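Local coordinates for protein kojibiose phosphorylase (Gut metagenome, PDB 6W0P) that belongs to glycoside hydrolase family 65, whose members pair a beta-sandwich domain with a helical (alpha/alpha)6-barrel catalytic domain, at residues 423-428 with 490-495. Residues are numbered along the deposited sequence; the frame is centred on the assembly and turned at random.
Sequences VFYAIY and NFMAKK
Two helices of the family 65 central catalytic domain, 418-434 and 487-504, meet here through Phe424 and Tyr425 on one side and Met492 and Lys495 on the other. The axes of segments 423-428 and 490-495 approach to 10.4 Å, with 48° between their directions, and with no hydrogen bond between the two segments, side chains bridge the gap. Phe424 makes the closest approach and buries the largest area in the contact. The far end of its ring lies against helix backbone, CZ coming 3.4 Å from Lys495 O and CE2 3.7 Å from Met492 O, both carbonyls approaching the ring obliquely. Its CE2 also touches the CB of Lys495 at 3.7 Å, while Cys496 and Tyr499 on later turns of helix 487-504 extend the surface against which the ring rests. Its chi1 of 142°, away from a staggered value, directs the ring at the backbone of 490-495. Beside it, the Met492 chain is bent at both chi2 and chi3, which brings its methyl CE to 4.0 Å from Tyr425 CD1. The same methyl lies 4.1 Å from Tyr425 CB, so it sits where the ring joins its CB, meeting the ring obliquely. The polar ends turn to the end of helix 590-596 and the loop after it: Tyr425 OH hydrogen-bonds to Leu596 O, and Lys495 NZ forms a salt bridge with Glu600. The contact thus joins two obliquely crossed helices within the helical catalytic domain, which in family 65 is an (alpha/alpha)6-barrel.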
loop_
_atom_site.group_PDB
_atom_site.type_symbol
_atom_site.label_atom_id
_atom_site.label_comp_id
_atom_site.label_asym_id
_atom_site.label_seq_id
_atom_site.Cartn_x
_atom_site.Cartn_y
_atom_site.Cartn_z
ATOM N N VAL A 423 26.337 -1.537 2.532
ATOM C CA VAL A 423 27.487 -0.850 1.868
ATOM C C VAL A 423 28.571 -0.577 2.919
ATOM O O VAL A 423 29.726 -0.874 2.631
ATOM C CB VAL A 423 27.062 0.394 1.060
ATOM C CG1 VAL A 423 28.248 1.067 0.392
ATOM C CG2 VAL A 423 26.022 0.029 -0.002
ATOM N N PHE A 424 28.234 -0.108 4.120
ATOM C CA PHE A 424 29.244 0.095 5.191
ATOM C C PHE A 424 30.006 -1.226 5.402
ATOM O O PHE A 424 31.259 -1.237 5.311
ATOM C CB PHE A 424 28.623 0.574 6.498
ATOM C CG PHE A 424 29.302 -0.053 7.689
ATOM C CD1 PHE A 424 30.640 0.203 7.957
ATOM C CD2 PHE A 424 28.621 -0.924 8.517
ATOM C CE1 PHE A 424 31.291 -0.431 9.006
ATOM C CE2 PHE A 424 29.267 -1.545 9.576
ATOM C CZ PHE A 424 30.601 -1.299 9.823
ATOM N N TYR A 425 29.283 -2.329 5.616
ATOM C CA TYR A 425 29.893 -3.653 5.897
ATOM C C TYR A 425 30.764 -4.134 4.726
ATOM O O TYR A 425 31.784 -4.741 5.001
ATOM C CB TYR A 425 28.833 -4.700 6.229
ATOM C CG TYR A 425 29.422 -5.989 6.719
ATOM C CD1 TYR A 425 29.771 -6.152 8.040
ATOM C CD2 TYR A 425 29.644 -7.051 5.851
ATOM C CE1 TYR A 425 30.313 -7.339 8.499
ATOM C CE2 TYR A 425 30.197 -8.237 6.290
ATOM C CZ TYR A 425 30.532 -8.386 7.622
ATOM O OH TYR A 425 31.057 -9.564 8.079
ATOM N N ALA A 426 30.334 -3.956 3.474
ATOM C CA ALA A 426 31.143 -4.297 2.284
ATOM C C ALA A 426 32.470 -3.528 2.326
ATOM O O ALA A 426 33.510 -4.172 2.134
ATOM C CB ALA A 426 30.382 -4.022 1.003
ATOM N N ILE A 427 32.448 -2.213 2.593
ATOM C CA ILE A 427 33.693 -1.396 2.663
ATOM C C ILE A 427 34.610 -2.020 3.716
ATOM O O ILE A 427 35.786 -2.317 3.376
ATOM C CB ILE A 427 33.382 0.080 2.944
ATOM C CG1 ILE A 427 32.745 0.766 1.735
ATOM C CG2 ILE A 427 34.620 0.826 3.415
ATOM C CD1 ILE A 427 31.985 2.033 2.094
ATOM N N TYR A 428 34.081 -2.234 4.924
ATOM C CA TYR A 428 34.758 -2.875 6.078
ATOM C C TYR A 428 35.296 -4.268 5.711
ATOM O O TYR A 428 36.468 -4.568 5.980
ATOM C CB TYR A 428 33.787 -2.946 7.251
ATOM C CG TYR A 428 34.204 -3.857 8.373
ATOM C CD1 TYR A 428 35.162 -3.478 9.302
ATOM C CD2 TYR A 428 33.614 -5.102 8.526
ATOM C CE1 TYR A 428 35.543 -4.323 10.335
ATOM C CE2 TYR A 428 33.971 -5.950 9.562
ATOM C CZ TYR A 428 34.941 -5.562 10.466
ATOM O OH TYR A 428 35.254 -6.431 11.479
ATOM N N ASN A 490 20.233 -1.192 14.745
ATOM C CA ASN A 490 20.973 -0.357 15.724
ATOM C C ASN A 490 22.422 -0.847 15.790
ATOM O O ASN A 490 23.339 -0.001 15.765
ATOM C CB ASN A 490 20.305 -0.358 17.100
ATOM C CG ASN A 490 18.983 0.377 17.088
ATOM O OD1 ASN A 490 18.428 0.625 16.028
ATOM N ND2 ASN A 490 18.469 0.691 18.270
ATOM N N PHE A 491 22.600 -2.165 15.859
ATOM C CA PHE A 491 23.923 -2.812 15.957
ATOM C C PHE A 491 24.751 -2.401 14.739
ATOM O O PHE A 491 25.864 -1.859 14.916
ATOM C CB PHE A 491 23.767 -4.329 16.070
ATOM C CG PHE A 491 25.046 -5.079 16.330
ATOM C CD1 PHE A 491 25.833 -5.524 15.285
ATOM C CD2 PHE A 491 25.443 -5.371 17.622
ATOM C CE1 PHE A 491 27.007 -6.216 15.531
ATOM C CE2 PHE A 491 26.601 -6.091 17.865
ATOM C CZ PHE A 491 27.375 -6.521 16.815
ATOM N N MET A 492 24.217 -2.621 13.538
ATOM C CA MET A 492 24.965 -2.336 12.286
ATOM C C MET A 492 25.254 -0.823 12.157
ATOM O O MET A 492 26.329 -0.496 11.625
ATOM C CB MET A 492 24.196 -2.844 11.066
ATOM C CG MET A 492 24.071 -4.351 11.026
ATOM S SD MET A 492 25.671 -5.184 11.059
ATOM C CE MET A 492 26.217 -4.833 9.388
ATOM N N ALA A 493 24.327 0.056 12.575
ATOM C CA ALA A 493 24.499 1.526 12.574
ATOM C C ALA A 493 25.649 1.906 13.519
ATOM O O ALA A 493 26.548 2.693 13.126
ATOM C CB ALA A 493 23.211 2.204 12.982
ATOM N N LYS A 494 25.615 1.383 14.743
ATOM C CA LYS A 494 26.687 1.585 15.751
ATOM C C LYS A 494 28.017 1.093 15.168
ATOM O O LYS A 494 29.009 1.841 15.295
ATOM C CB LYS A 494 26.323 0.893 17.058
ATOM C CG LYS A 494 27.276 1.182 18.205
ATOM C CD LYS A 494 26.914 0.527 19.533
ATOM C CE LYS A 494 27.949 0.839 20.598
ATOM N NZ LYS A 494 27.382 0.687 21.957
ATOM N N LYS A 495 28.032 -0.050 14.464
ATOM C CA LYS A 495 29.268 -0.553 13.809
ATOM C C LYS A 495 29.725 0.433 12.730
ATOM O O LYS A 495 30.938 0.629 12.592
ATOM C CB LYS A 495 29.092 -1.949 13.211
ATOM C CG LYS A 495 29.097 -3.089 14.216
ATOM C CD LYS A 495 30.442 -3.293 14.890
ATOM C CE LYS A 495 30.573 -4.670 15.493
ATOM N NZ LYS A 495 31.803 -4.790 16.309
#